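Local coordinates for histidine-containing phosphotransfer protein (Zea mays, PDB 1WN0) that probably relays phosphoryl groups from cytokinin sensor histidine kinases to response regulators in a multistep His-to-Asp phosphorelay, at residues G21-Q26 with Y125-K130; D55-E60 with V79-G84; K74-V79 with Q100-C105; Q92-T97 with A118-E123. All coordinates share one frame; numbering follows the deposited sequence.

In the fold
All four contacts lie in an all-helical fold built round a four-helix bundle. Contact 1 joins the turn before helix 25-34 to helix 110-138, and the other three are nested inside the loop it closes. Along the chain, contact 2 (helix 42-64 with 72-88) closes before contact 4 (92-99 with 110-138) opens, while contact 3 (72-88 with 101-106) interleaves with both. Centres of contacts 2 and 3 lie about 10 Å apart, as do those of contacts 1 and 4; contacts 1 and 3 are the most distant pair, centres about 22 Å apart. Contacts 2, 3 and 4 knit together the bundle carrying His80, the predicted phosphorylation site, while contact 1 joins the N-terminal part to it.

Contact 1. Residues G21-Q26 with Y125-K130; sequences GLVDEQ and YDLRNK
The carboxylate of Asp126 has both methyls of Leu22 over one of its faces, CD1 lying 3.8 Å from Asp126 OD1 and CD2 3.9 Å from Asp126 OD2, the two side chains crossing at about a right angle. At one end of the same group, Lys130 NZ meets Asp126 OD1 nearly along the C-O axis at 2.7 Å, a salt bridge between successive turns of the helix. Bends at chi2 and chi4 fold the lysine back to this oxygen, and its CG packs against Leu22 CD1 at 4.0 Å. Deeper in, Leu127 takes the apolar share: its CG lies 4.3 Å from Leu22 CB, and its CD2 is 4.1 Å from Val23 CG1. The turn carrying Leu22 and Val23 follows a Schellman motif at Gly21 and leads to Asp24, the N-cap of helix 25-34. Around this junction, helix 10-19 packs on Val23 and Lys130 through Met17, helix 42-64 covers Leu127 with Phe50, and Lys93 of helix 92-99 touches Leu22.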
loop_
_atom_site.group_PDB
_atom_site.type_symbol
_atom_site.label_atom_id
_atom_site.label_comp_id
_atom_site.label_asym_id
_atom_site.label_seq_id
_atom_site.Cartn_x
_atom_site.Cartn_y
_atom_site.Cartn_z
ATOM N N GLY A 21 -1.858 -0.317 -13.670
ATOM C CA GLY A 21 -2.194 0.682 -12.649
ATOM C C GLY A 21 -1.887 0.342 -11.183
ATOM O O GLY A 21 -2.349 1.026 -10.324
ATOM N N LEU A 22 -1.074 -0.664 -10.875
ATOM C CA LEU A 22 -0.672 -0.872 -9.454
ATOM C C LEU A 22 0.134 0.302 -8.892
ATOM O O LEU A 22 0.018 0.646 -7.686
ATOM C CB LEU A 22 0.124 -2.121 -9.266
ATOM C CG LEU A 22 -0.544 -3.413 -9.793
ATOM C CD1 LEU A 22 0.186 -4.583 -9.349
ATOM C CD2 LEU A 22 -2.026 -3.572 -9.530
ATOM N N VAL A 23 0.895 0.937 -9.782
ATOM C CA VAL A 23 1.657 2.092 -9.429
ATOM C C VAL A 23 1.355 3.158 -10.435
ATOM O O VAL A 23 1.156 2.848 -11.585
ATOM C CB VAL A 23 3.203 1.801 -9.282
ATOM C CG1 VAL A 23 3.489 0.832 -8.109
ATOM C CG2 VAL A 23 3.862 1.317 -10.604
ATOM N N ASP A 24 1.311 4.415 -9.999
ATOM C CA ASP A 24 1.098 5.592 -10.886
ATOM C C ASP A 24 2.480 6.344 -11.237
ATOM O O ASP A 24 3.555 5.861 -10.922
ATOM C CB ASP A 24 0.047 6.506 -10.246
ATOM C CG ASP A 24 0.559 7.223 -8.977
ATOM O OD1 ASP A 24 -0.274 7.635 -8.127
ATOM O OD2 ASP A 24 1.755 7.368 -8.682
ATOM N N GLU A 25 2.412 7.522 -11.845
ATOM C CA GLU A 25 3.564 8.431 -12.072
ATOM C C GLU A 25 4.445 8.831 -10.863
ATOM O O GLU A 25 5.629 9.045 -11.006
ATOM C CB GLU A 25 3.077 9.749 -12.774
ATOM C CG GLU A 25 1.949 10.484 -12.004
ATOM C CD GLU A 25 2.091 12.043 -11.893
ATOM O OE1 GLU A 25 1.196 12.667 -11.153
ATOM O OE2 GLU A 25 3.088 12.621 -12.533
ATOM N N GLN A 26 3.934 8.981 -9.672
ATOM C CA GLN A 26 4.920 9.194 -8.638
ATOM C C GLN A 26 5.913 8.026 -8.618
ATOM O O GLN A 26 7.112 8.292 -8.566
ATOM C CB GLN A 26 4.410 9.439 -7.208
ATOM C CG GLN A 26 5.449 8.890 -6.120
ATOM C CD GLN A 26 6.402 9.912 -5.461
ATOM O OE1 GLN A 26 7.704 10.005 -5.769
ATOM N NE2 GLN A 26 5.800 10.588 -4.399
ATOM N N TYR A 125 -1.226 -7.373 -1.251
ATOM C CA TYR A 125 -0.485 -8.604 -1.519
ATOM C C TYR A 125 -0.038 -8.608 -2.978
ATOM O O TYR A 125 1.104 -8.908 -3.246
ATOM C CB TYR A 125 -1.306 -9.832 -1.179
ATOM C CG TYR A 125 -1.540 -10.048 0.315
ATOM C CD1 TYR A 125 -0.797 -9.380 1.297
ATOM C CD2 TYR A 125 -2.469 -10.978 0.753
ATOM C CE1 TYR A 125 -1.026 -9.630 2.697
ATOM C CE2 TYR A 125 -2.673 -11.218 2.160
ATOM C CZ TYR A 125 -1.907 -10.544 3.077
ATOM O OH TYR A 125 -2.115 -10.747 4.395
ATOM N N ASP A 126 -0.874 -8.185 -3.906
ATOM C CA ASP A 126 -0.501 -8.152 -5.347
ATOM C C ASP A 126 0.677 -7.182 -5.596
ATOM O O ASP A 126 1.672 -7.524 -6.276
ATOM C CB ASP A 126 -1.785 -7.777 -6.106
ATOM C CG ASP A 126 -1.619 -7.702 -7.615
ATOM O OD1 ASP A 126 -0.592 -8.106 -8.223
ATOM O OD2 ASP A 126 -2.509 -7.230 -8.315
ATOM N N LEU A 127 0.631 -5.963 -5.027
ATOM C CA LEU A 127 1.678 -5.015 -5.284
ATOM C C LEU A 127 2.916 -5.416 -4.556
ATOM O O LEU A 127 4.024 -5.407 -5.096
ATOM C CB LEU A 127 1.248 -3.626 -4.869
ATOM C CG LEU A 127 1.985 -2.389 -5.426
ATOM C CD1 LEU A 127 2.066 -1.301 -4.438
ATOM C CD2 LEU A 127 3.237 -2.613 -5.989
ATOM N N ARG A 128 2.776 -5.819 -3.308
ATOM C CA ARG A 128 3.937 -6.342 -2.655
ATOM C C ARG A 128 4.760 -7.383 -3.479
ATOM O O ARG A 128 6.012 -7.269 -3.533
ATOM C CB ARG A 128 3.593 -7.014 -1.371
ATOM C CG ARG A 128 4.855 -7.441 -0.619
ATOM C CD ARG A 128 4.531 -7.835 0.825
ATOM N NE ARG A 128 3.764 -9.055 0.794
ATOM C CZ ARG A 128 3.187 -9.672 1.828
ATOM N NH1 ARG A 128 3.274 -9.205 3.110
ATOM N NH2 ARG A 128 2.546 -10.818 1.542
ATOM N N ASN A 129 4.051 -8.406 -4.037
ATOM C CA ASN A 129 4.698 -9.466 -4.782
ATOM C C ASN A 129 5.446 -8.940 -5.962
ATOM O O ASN A 129 6.513 -9.426 -6.225
ATOM C CB ASN A 129 3.754 -10.629 -5.241
ATOM C CG ASN A 129 3.213 -11.461 -3.998
ATOM O OD1 ASN A 129 3.891 -11.520 -2.912
ATOM N ND2 ASN A 129 2.001 -12.092 -4.159
ATOM N N LYS A 130 4.872 -7.979 -6.664
ATOM C CA LYS A 130 5.542 -7.338 -7.716
ATOM C C LYS A 130 6.801 -6.637 -7.226
ATOM O O LYS A 130 7.866 -6.736 -7.840
ATOM C CB LYS A 130 4.620 -6.327 -8.381
ATOM C CG LYS A 130 3.351 -6.941 -8.950
ATOM C CD LYS A 130 3.547 -7.542 -10.288
ATOM C CE LYS A 130 2.288 -8.148 -10.752
ATOM N NZ LYS A 130 1.600 -8.706 -9.619
#

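Contact 2. Residues D55-E60 with V79-G84; sequences DRIISE and VHQLKG
Behind Ile57 and Ile58, which reach across to Leu82, the carbonyl oxygen of Asp55 is gripped by two donors of one residue: Ser59 OG at 3.0 Å from Asp55 O and Ser59 N at 3.2 Å, approaching from opposite faces of the carbonyl plane. The serine hydroxyl is thereby turned back onto its own helix. Ile57 carries most of the contact with 79-84. With CG2 anti to the backbone N, that methyl rests 4.0 Å from Leu82 CB, while the other branch extends so that CD1 comes to 3.8 Å from Gln81 CB. Helices 42-64 and 72-88 run antiparallel here, at 158° between the short axes, as neighbours in the four-helix bundle of a histidine phosphotransfer domain; His80, the predicted phosphohistidine, lies on the second helix just before Gln81 and takes no part in the contact. An alanine at Ile57 would probably leave Gln81 CB and Leu82 CB without the methyls that cover them and open a gap between the helices. Further into the bundle, Ile58 CG1 packs obliquely on Leu82 CD2 at 4.1 Å, backed by Phe124 of helix 110-138. At the outer rim, Gln81 OE1 lies near the plane of the Arg56 guanidinium, 4.1 Å from Arg56 NH1 and too far for a hydrogen bond; the arginine forms its salt bridge with Asp53 of its own helix.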
loop_
_atom_site.group_PDB
_atom_site.type_symbol
_atom_site.label_atom_id
_atom_site.label_comp_id
_atom_site.label_asym_id
_atom_site.label_seq_id
_atom_site.Cartn_x
_atom_site.Cartn_y
_atom_site.Cartn_z
ATOM N N ASP A 55 1.868 -3.999 5.865
ATOM C CA ASP A 55 1.655 -5.297 6.424
ATOM C C ASP A 55 1.284 -5.207 7.900
ATOM O O ASP A 55 0.293 -5.811 8.318
ATOM C CB ASP A 55 2.831 -6.242 6.179
ATOM C CG ASP A 55 2.507 -7.669 6.536
ATOM O OD1 ASP A 55 1.763 -8.427 5.811
ATOM O OD2 ASP A 55 2.899 -8.024 7.657
ATOM N N ARG A 56 1.955 -4.358 8.645
ATOM C CA ARG A 56 1.701 -4.285 10.092
ATOM C C ARG A 56 0.330 -3.524 10.244
ATOM O O ARG A 56 -0.590 -3.922 10.984
ATOM C CB ARG A 56 2.892 -3.562 10.734
ATOM C CG ARG A 56 2.703 -3.197 12.218
ATOM C CD ARG A 56 3.741 -2.092 12.805
ATOM N NE ARG A 56 4.215 -1.072 11.823
ATOM C CZ ARG A 56 3.689 0.151 11.651
ATOM N NH1 ARG A 56 2.613 0.593 12.394
ATOM N NH2 ARG A 56 4.210 0.937 10.702
ATOM N N ILE A 57 0.114 -2.464 9.441
ATOM C CA ILE A 57 -1.176 -1.723 9.627
ATOM C C ILE A 57 -2.457 -2.553 9.308
ATOM O O ILE A 57 -3.402 -2.550 10.032
ATOM C CB ILE A 57 -1.150 -0.455 8.823
ATOM C CG1 ILE A 57 -0.108 0.501 9.480
ATOM C CG2 ILE A 57 -2.561 0.109 8.793
ATOM C CD1 ILE A 57 0.320 1.499 8.548
ATOM N N ILE A 58 -2.373 -3.324 8.275
ATOM C CA ILE A 58 -3.430 -4.309 7.869
ATOM C C ILE A 58 -3.739 -5.358 8.923
ATOM O O ILE A 58 -4.959 -5.551 9.264
ATOM C CB ILE A 58 -3.078 -4.893 6.479
ATOM C CG1 ILE A 58 -3.265 -3.788 5.424
ATOM C CG2 ILE A 58 -3.929 -6.054 6.215
ATOM C CD1 ILE A 58 -2.792 -4.143 3.960
ATOM N N SER A 59 -2.687 -5.946 9.542
ATOM C CA SER A 59 -2.907 -6.781 10.736
ATOM C C SER A 59 -3.479 -6.105 11.882
ATOM O O SER A 59 -4.392 -6.689 12.510
ATOM C CB SER A 59 -1.633 -7.579 11.256
ATOM O OG SER A 59 -1.010 -7.881 10.018
ATOM N N GLU A 60 -2.969 -4.924 12.235
ATOM C CA GLU A 60 -3.677 -4.205 13.279
ATOM C C GLU A 60 -5.163 -3.879 12.910
ATOM O O GLU A 60 -6.068 -4.021 13.745
ATOM C CB GLU A 60 -2.907 -2.919 13.619
ATOM C CG GLU A 60 -1.462 -3.218 14.027
ATOM C CD GLU A 60 -0.504 -1.976 14.141
ATOM O OE1 GLU A 60 -0.740 -0.953 13.398
ATOM O OE2 GLU A 60 0.499 -2.052 14.965
ATOM N N VAL A 79 -5.907 3.622 9.026
ATOM C CA VAL A 79 -6.058 3.801 7.582
ATOM C C VAL A 79 -5.358 4.993 7.095
ATOM O O VAL A 79 -4.780 4.962 5.978
ATOM C CB VAL A 79 -7.586 3.844 7.126
ATOM C CG1 VAL A 79 -7.837 4.174 5.669
ATOM C CG2 VAL A 79 -8.232 2.514 7.365
ATOM N N HIS A 80 -5.497 6.093 7.798
ATOM C CA HIS A 80 -4.780 7.313 7.430
ATOM C C HIS A 80 -3.236 7.116 7.274
ATOM O O HIS A 80 -2.665 7.502 6.245
ATOM C CB HIS A 80 -5.118 8.518 8.434
ATOM C CG HIS A 80 -4.438 9.808 8.076
ATOM N ND1 HIS A 80 -4.817 10.567 6.973
ATOM C CD2 HIS A 80 -3.379 10.468 8.654
ATOM C CE1 HIS A 80 -3.997 11.612 6.867
ATOM N NE2 HIS A 80 -3.126 11.580 7.876
ATOM N N GLN A 81 -2.618 6.351 8.189
ATOM C CA GLN A 81 -1.255 5.889 8.018
ATOM C C GLN A 81 -1.068 5.015 6.817
ATOM O O GLN A 81 -0.006 5.096 6.174
ATOM C CB GLN A 81 -0.730 5.126 9.222
ATOM C CG GLN A 81 -0.921 5.836 10.640
ATOM C CD GLN A 81 -0.496 4.887 11.852
ATOM O OE1 GLN A 81 0.288 3.937 11.670
ATOM N NE2 GLN A 81 -1.036 5.161 13.079
ATOM N N LEU A 82 -2.018 4.114 6.531
ATOM C CA LEU A 82 -1.835 3.251 5.372
ATOM C C LEU A 82 -1.894 4.069 4.100
ATOM O O LEU A 82 -1.160 3.764 3.094
ATOM C CB LEU A 82 -2.872 2.113 5.354
ATOM C CG LEU A 82 -2.952 1.188 4.182
ATOM C CD1 LEU A 82 -1.593 0.601 3.957
ATOM C CD2 LEU A 82 -3.862 0.136 4.416
ATOM N N LYS A 83 -2.785 5.074 4.107
ATOM C CA LYS A 83 -2.897 6.014 2.979
ATOM C C LYS A 83 -1.576 6.733 2.701
ATOM O O LYS A 83 -1.074 6.700 1.500
ATOM C CB LYS A 83 -3.968 6.997 3.262
ATOM C CG LYS A 83 -4.261 8.010 2.211
ATOM C CD LYS A 83 -5.014 9.268 2.675
ATOM C CE LYS A 83 -4.567 10.447 1.672
ATOM N NZ LYS A 83 -5.426 11.719 1.625
ATOM N N GLY A 84 -0.978 7.328 3.738
ATOM C CA GLY A 84 0.360 8.017 3.571
ATOM C C GLY A 84 1.439 7.040 3.103
ATOM O O GLY A 84 2.280 7.304 2.195
#

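Contact 3. Residues K74-V79 with Q100-C105; sequences KVDAYV and QFRQLC
Val79 CG2 sits over one face of the Phe101 ring, 3.6 Å from the ring centroid and 13° off its normal, a CH-pi contact. The second methyl of the same valine, CG1, covers one face of the Arg102 guanidinium, 3.9 Å above its plane, so one branched side chain serves two flat groups. At the edge of that guanidinium, Asp76 OD2 forms a rather long salt bridge of 3.5 Å to Arg102 NH1, the carboxylate and guanidinium planes being 67° apart. The bent chain of Arg102 brings its guanidinium to this place, and Arg102 CD lies 3.3 Å from Asp76 OD1. Towards the other end, Val75 CG1 touches Cys105 SG at 3.8 Å and also nears the ring of Phe101. In the second shell, Cys113 and Ala116 of helix 110-138 pack on Phe101, while Leu61 of helix 42-64, together with Leu65 and Val70, packs on Val75. A serine in place of Phe101 would probably leave Val79 CG2 without its aromatic partner and open a gap beside helix 110-138. Arg102 also touches His80 and Lys83 farther along helix 72-88. The two helices run nearly antiparallel, at 172° between the short axes, a pairing characteristic of the histidine phosphotransfer bundle, in which His80, the predicted phosphorylation site, stands one residue beyond Val79.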
loop_
_atom_site.group_PDB
_atom_site.type_symbol
_atom_site.label_atom_id
_atom_site.label_comp_id
_atom_site.label_asym_id
_atom_site.label_seq_id
_atom_site.Cartn_x
_atom_site.Cartn_y
_atom_site.Cartn_z
ATOM N N LYS A 74 -9.662 4.930 15.922
ATOM C CA LYS A 74 -8.439 4.190 15.683
ATOM C C LYS A 74 -8.341 3.503 14.343
ATOM O O LYS A 74 -7.237 3.546 13.758
ATOM C CB LYS A 74 -8.200 3.162 16.774
ATOM C CG LYS A 74 -6.782 2.647 16.805
ATOM C CD LYS A 74 -6.462 1.711 18.009
ATOM C CE LYS A 74 -6.398 2.508 19.367
ATOM N NZ LYS A 74 -5.703 1.669 20.432
ATOM N N VAL A 75 -9.437 2.862 13.852
ATOM C CA VAL A 75 -9.318 2.255 12.469
ATOM C C VAL A 75 -8.969 3.374 11.514
ATOM O O VAL A 75 -8.123 3.268 10.628
ATOM C CB VAL A 75 -10.714 1.661 12.076
ATOM C CG1 VAL A 75 -10.903 1.323 10.603
ATOM C CG2 VAL A 75 -11.037 0.522 13.037
ATOM N N ASP A 76 -9.705 4.448 11.635
ATOM C CA ASP A 76 -9.509 5.648 10.798
ATOM C C ASP A 76 -8.056 6.207 10.894
ATOM O O ASP A 76 -7.316 6.435 9.937
ATOM C CB ASP A 76 -10.459 6.773 11.193
ATOM C CG ASP A 76 -10.697 7.714 10.029
ATOM O OD1 ASP A 76 -11.304 7.234 9.043
ATOM O OD2 ASP A 76 -10.151 8.799 9.889
ATOM N N ALA A 77 -7.600 6.411 12.086
ATOM C CA ALA A 77 -6.150 6.816 12.166
ATOM C C ALA A 77 -5.186 5.740 11.502
ATOM O O ALA A 77 -4.188 6.131 10.775
ATOM C CB ALA A 77 -5.756 7.175 13.693
ATOM N N TYR A 78 -5.454 4.398 11.678
ATOM C CA TYR A 78 -4.585 3.363 11.024
ATOM C C TYR A 78 -4.692 3.446 9.534
ATOM O O TYR A 78 -3.695 3.479 8.813
ATOM C CB TYR A 78 -4.771 1.913 11.546
ATOM C CG TYR A 78 -4.054 1.588 12.819
ATOM C CD1 TYR A 78 -2.689 1.617 12.872
ATOM C CD2 TYR A 78 -4.742 1.202 13.957
ATOM C CE1 TYR A 78 -1.998 1.328 14.066
ATOM C CE2 TYR A 78 -4.098 0.962 15.133
ATOM C CZ TYR A 78 -2.732 1.043 15.192
ATOM O OH TYR A 78 -2.041 0.839 16.319
ATOM N N VAL A 79 -5.907 3.622 9.026
ATOM C CA VAL A 79 -6.058 3.801 7.582
ATOM C C VAL A 79 -5.358 4.993 7.095
ATOM O O VAL A 79 -4.780 4.962 5.978
ATOM C CB VAL A 79 -7.586 3.844 7.126
ATOM C CG1 VAL A 79 -7.837 4.174 5.669
ATOM C CG2 VAL A 79 -8.232 2.514 7.365
ATOM N N GLN A 100 -11.882 5.271 0.979
ATOM C CA GLN A 100 -13.312 4.901 1.149
ATOM C C GLN A 100 -13.672 4.537 2.538
ATOM O O GLN A 100 -14.842 4.226 2.814
ATOM C CB GLN A 100 -13.661 3.727 0.222
ATOM C CG GLN A 100 -12.945 3.916 -1.168
ATOM C CD GLN A 100 -13.126 5.329 -1.802
ATOM O OE1 GLN A 100 -14.219 5.811 -1.758
ATOM N NE2 GLN A 100 -12.056 5.951 -2.469
ATOM N N PHE A 101 -12.678 4.508 3.441
ATOM C CA PHE A 101 -12.934 4.153 4.880
ATOM C C PHE A 101 -13.601 5.294 5.615
ATOM O O PHE A 101 -14.174 5.135 6.713
ATOM C CB PHE A 101 -11.600 3.813 5.579
ATOM C CG PHE A 101 -11.203 2.347 5.493
ATOM C CD1 PHE A 101 -10.512 1.884 4.428
ATOM C CD2 PHE A 101 -11.557 1.435 6.487
ATOM C CE1 PHE A 101 -10.090 0.555 4.379
ATOM C CE2 PHE A 101 -11.190 0.186 6.423
ATOM C CZ PHE A 101 -10.431 -0.270 5.358
ATOM N N ARG A 102 -13.497 6.478 5.048
ATOM C CA ARG A 102 -13.997 7.623 5.790
ATOM C C ARG A 102 -15.465 7.564 5.973
ATOM O O ARG A 102 -15.978 7.694 7.091
ATOM C CB ARG A 102 -13.647 8.968 5.126
ATOM C CG ARG A 102 -12.070 9.217 5.250
ATOM C CD ARG A 102 -11.111 8.013 5.876
ATOM N NE ARG A 102 -9.874 7.888 5.072
ATOM C CZ ARG A 102 -8.631 8.063 5.540
ATOM N NH1 ARG A 102 -8.414 8.273 6.862
ATOM N NH2 ARG A 102 -7.614 8.011 4.670
ATOM N N GLN A 103 -16.168 7.342 4.907
ATOM C CA GLN A 103 -17.571 7.312 5.126
ATOM C C GLN A 103 -17.851 6.068 6.039
ATOM O O GLN A 103 -18.698 6.106 6.824
ATOM C CB GLN A 103 -18.347 7.403 3.781
ATOM C CG GLN A 103 -19.902 7.351 3.947
ATOM C CD GLN A 103 -20.421 8.559 4.700
ATOM O OE1 GLN A 103 -19.691 9.569 4.764
ATOM N NE2 GLN A 103 -21.630 8.443 5.359
ATOM N N LEU A 104 -17.092 4.975 5.865
ATOM C CA LEU A 104 -17.359 3.771 6.573
ATOM C C LEU A 104 -17.205 3.919 8.078
ATOM O O LEU A 104 -18.008 3.397 8.849
ATOM C CB LEU A 104 -16.461 2.663 6.079
ATOM C CG LEU A 104 -16.703 2.304 4.547
ATOM C CD1 LEU A 104 -15.622 1.359 4.239
ATOM C CD2 LEU A 104 -17.948 1.656 4.217
ATOM N N CYS A 105 -16.146 4.602 8.461
ATOM C CA CYS A 105 -15.896 4.911 9.838
ATOM C C CYS A 105 -16.862 5.945 10.346
ATOM O O CYS A 105 -17.367 5.809 11.479
ATOM C CB CYS A 105 -14.529 5.478 9.990
ATOM S SG CYS A 105 -13.293 4.200 9.913
#

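Contact 4. Residues Q92-T97 with A118-E123; sequences QKVKFT and AVVRNE
Thr97 and Glu123 join helix 92-99 to helix 110-138, antiparallel neighbours in the four-helix bundle. Their link is the hydrogen bond from Thr97 OG1 to Glu123 OE2, 2.8 Å long, which meets the carboxylate on its syn side, 18° out of plane. Thr97 is buried, so its hydroxyl gains a polar partner inside the interface. With OG1 anti to the carbonyl carbon (chi1 -54°), the hydroxyl reaches the glutamate, whereas the methyl CG2 turns to the valines, 3.8 Å from Val120 CB and also against Val119 CG1. Glu123 stretches out beyond CG, and its OE2 also nears the carbonyl oxygen of Lys93, a pair of acceptors that do not bond; the backbone N of Thr97 donates to that carbonyl. Such a neighbour might raise the pKa of the carboxylate somewhat, an effect the amine of Lys93, 6.5 Å from Glu123 OE1 to Lys93 NZ, could partly offset. The short axes come within 9.3 Å of each other, and beside the polar pair the apolar core begins. Here Val94 CG1 meets Val120 CG2 at 3.7 Å, the two side chains crossing at about a right angle, and the same Val120 methyl touches Thr97 CB. The side chains of Val94 and Glu123 run past each other in opposite directions, with Val94 CG2 4.1 Å from Glu123 CB, while Ser86 of helix 72-88 also packs on this valine.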
loop_
_atom_site.group_PDB
_atom_site.type_symbol
_atom_site.label_atom_id
_atom_site.label_comp_id
_atom_site.label_asym_id
_atom_site.label_seq_id
_atom_site.Cartn_x
_atom_site.Cartn_y
_atom_site.Cartn_z
ATOM N N GLN A 92 -1.430 3.503 -5.962
ATOM C CA GLN A 92 -2.606 4.267 -6.137
ATOM C C GLN A 92 -3.887 3.455 -5.849
ATOM O O GLN A 92 -4.852 4.003 -5.434
ATOM C CB GLN A 92 -2.715 4.788 -7.606
ATOM C CG GLN A 92 -3.752 5.901 -7.790
ATOM C CD GLN A 92 -5.212 5.398 -8.282
ATOM O OE1 GLN A 92 -6.273 6.100 -8.052
ATOM N NE2 GLN A 92 -5.246 4.265 -8.984
ATOM N N LYS A 93 -3.927 2.190 -6.136
ATOM C CA LYS A 93 -5.187 1.462 -5.942
ATOM C C LYS A 93 -5.371 1.268 -4.424
ATOM O O LYS A 93 -6.421 1.501 -3.863
ATOM C CB LYS A 93 -5.174 0.159 -6.739
ATOM C CG LYS A 93 -5.261 0.341 -8.279
ATOM C CD LYS A 93 -5.234 -1.048 -9.057
ATOM C CE LYS A 93 -5.470 -0.894 -10.638
ATOM N NZ LYS A 93 -6.638 -0.005 -11.141
ATOM N N VAL A 94 -4.305 0.940 -3.724
ATOM C CA VAL A 94 -4.371 0.920 -2.203
ATOM C C VAL A 94 -4.781 2.233 -1.615
ATOM O O VAL A 94 -5.732 2.285 -0.775
ATOM C CB VAL A 94 -2.956 0.497 -1.620
ATOM C CG1 VAL A 94 -2.950 0.384 -0.146
ATOM C CG2 VAL A 94 -2.529 -0.872 -2.235
ATOM N N LYS A 95 -4.116 3.334 -2.057
ATOM C CA LYS A 95 -4.432 4.695 -1.531
ATOM C C LYS A 95 -5.895 4.982 -1.767
ATOM O O LYS A 95 -6.630 5.359 -0.825
ATOM C CB LYS A 95 -3.577 5.790 -2.240
ATOM C CG LYS A 95 -3.718 7.257 -1.850
ATOM C CD LYS A 95 -2.942 8.084 -2.939
ATOM C CE LYS A 95 -2.813 9.664 -2.817
ATOM N NZ LYS A 95 -1.475 10.492 -3.552
ATOM N N PHE A 96 -6.374 4.695 -2.990
ATOM C CA PHE A 96 -7.776 4.936 -3.260
ATOM C C PHE A 96 -8.672 4.162 -2.365
ATOM O O PHE A 96 -9.646 4.694 -1.851
ATOM C CB PHE A 96 -8.122 4.637 -4.698
ATOM C CG PHE A 96 -9.561 4.880 -4.998
ATOM C CD1 PHE A 96 -10.482 3.837 -4.926
ATOM C CD2 PHE A 96 -9.973 6.148 -5.333
ATOM C CE1 PHE A 96 -11.893 4.122 -5.091
ATOM C CE2 PHE A 96 -11.287 6.415 -5.512
ATOM C CZ PHE A 96 -12.284 5.358 -5.413
ATOM N N THR A 97 -8.385 2.879 -2.146
ATOM C CA THR A 97 -9.137 2.132 -1.077
ATOM C C THR A 97 -9.208 2.745 0.290
ATOM O O THR A 97 -10.260 2.733 0.948
ATOM C CB THR A 97 -8.708 0.632 -1.036
ATOM O OG1 THR A 97 -8.878 0.111 -2.357
ATOM C CG2 THR A 97 -9.722 -0.232 -0.289
ATOM N N ALA A 118 -10.531 -6.209 3.216
ATOM C CA ALA A 118 -10.140 -7.313 2.312
ATOM C C ALA A 118 -9.762 -6.799 0.944
ATOM O O ALA A 118 -8.945 -7.407 0.254
ATOM C CB ALA A 118 -11.323 -8.336 2.142
ATOM N N VAL A 119 -10.447 -5.736 0.453
ATOM C CA VAL A 119 -10.024 -5.248 -0.862
ATOM C C VAL A 119 -8.590 -4.758 -0.737
ATOM O O VAL A 119 -7.780 -4.949 -1.588
ATOM C CB VAL A 119 -10.851 -4.031 -1.330
ATOM C CG1 VAL A 119 -10.191 -3.352 -2.615
ATOM C CG2 VAL A 119 -12.258 -4.436 -1.655
ATOM N N VAL A 120 -8.335 -3.996 0.314
ATOM C CA VAL A 120 -6.966 -3.414 0.500
ATOM C C VAL A 120 -5.860 -4.445 0.701
ATOM O O VAL A 120 -4.715 -4.372 0.067
ATOM C CB VAL A 120 -6.987 -2.246 1.494
ATOM C CG1 VAL A 120 -6.584 -2.655 2.857
ATOM C CG2 VAL A 120 -6.124 -1.163 0.974
ATOM N N ARG A 121 -6.215 -5.475 1.449
ATOM C CA ARG A 121 -5.341 -6.689 1.584
ATOM C C ARG A 121 -5.019 -7.349 0.261
ATOM O O ARG A 121 -3.833 -7.565 -0.022
ATOM C CB ARG A 121 -5.954 -7.763 2.445
ATOM C CG ARG A 121 -5.029 -8.878 2.882
ATOM C CD ARG A 121 -5.718 -9.971 3.768
ATOM N NE ARG A 121 -5.940 -9.488 5.129
ATOM C CZ ARG A 121 -7.118 -9.087 5.634
ATOM N NH1 ARG A 121 -8.239 -9.071 4.913
ATOM N NH2 ARG A 121 -7.192 -8.681 6.895
ATOM N N ASN A 122 -6.010 -7.573 -0.590
ATOM C CA ASN A 122 -5.715 -8.145 -1.898
ATOM C C ASN A 122 -4.854 -7.303 -2.754
ATOM O O ASN A 122 -3.893 -7.831 -3.322
ATOM C CB ASN A 122 -6.988 -8.499 -2.676
ATOM C CG ASN A 122 -7.712 -9.696 -2.022
ATOM O OD1 ASN A 122 -7.068 -10.586 -1.508
ATOM N ND2 ASN A 122 -9.034 -9.672 -1.984
ATOM N N GLU A 123 -5.142 -5.976 -2.811
ATOM C CA GLU A 123 -4.392 -5.039 -3.678
ATOM C C GLU A 123 -2.952 -4.866 -3.112
ATOM O O GLU A 123 -1.907 -4.719 -3.856
ATOM C CB GLU A 123 -5.087 -3.701 -3.662
ATOM C CG GLU A 123 -6.359 -3.663 -4.508
ATOM C CD GLU A 123 -7.240 -2.424 -4.329
ATOM O OE1 GLU A 123 -8.083 -2.168 -5.181
ATOM O OE2 GLU A 123 -7.082 -1.694 -3.402
#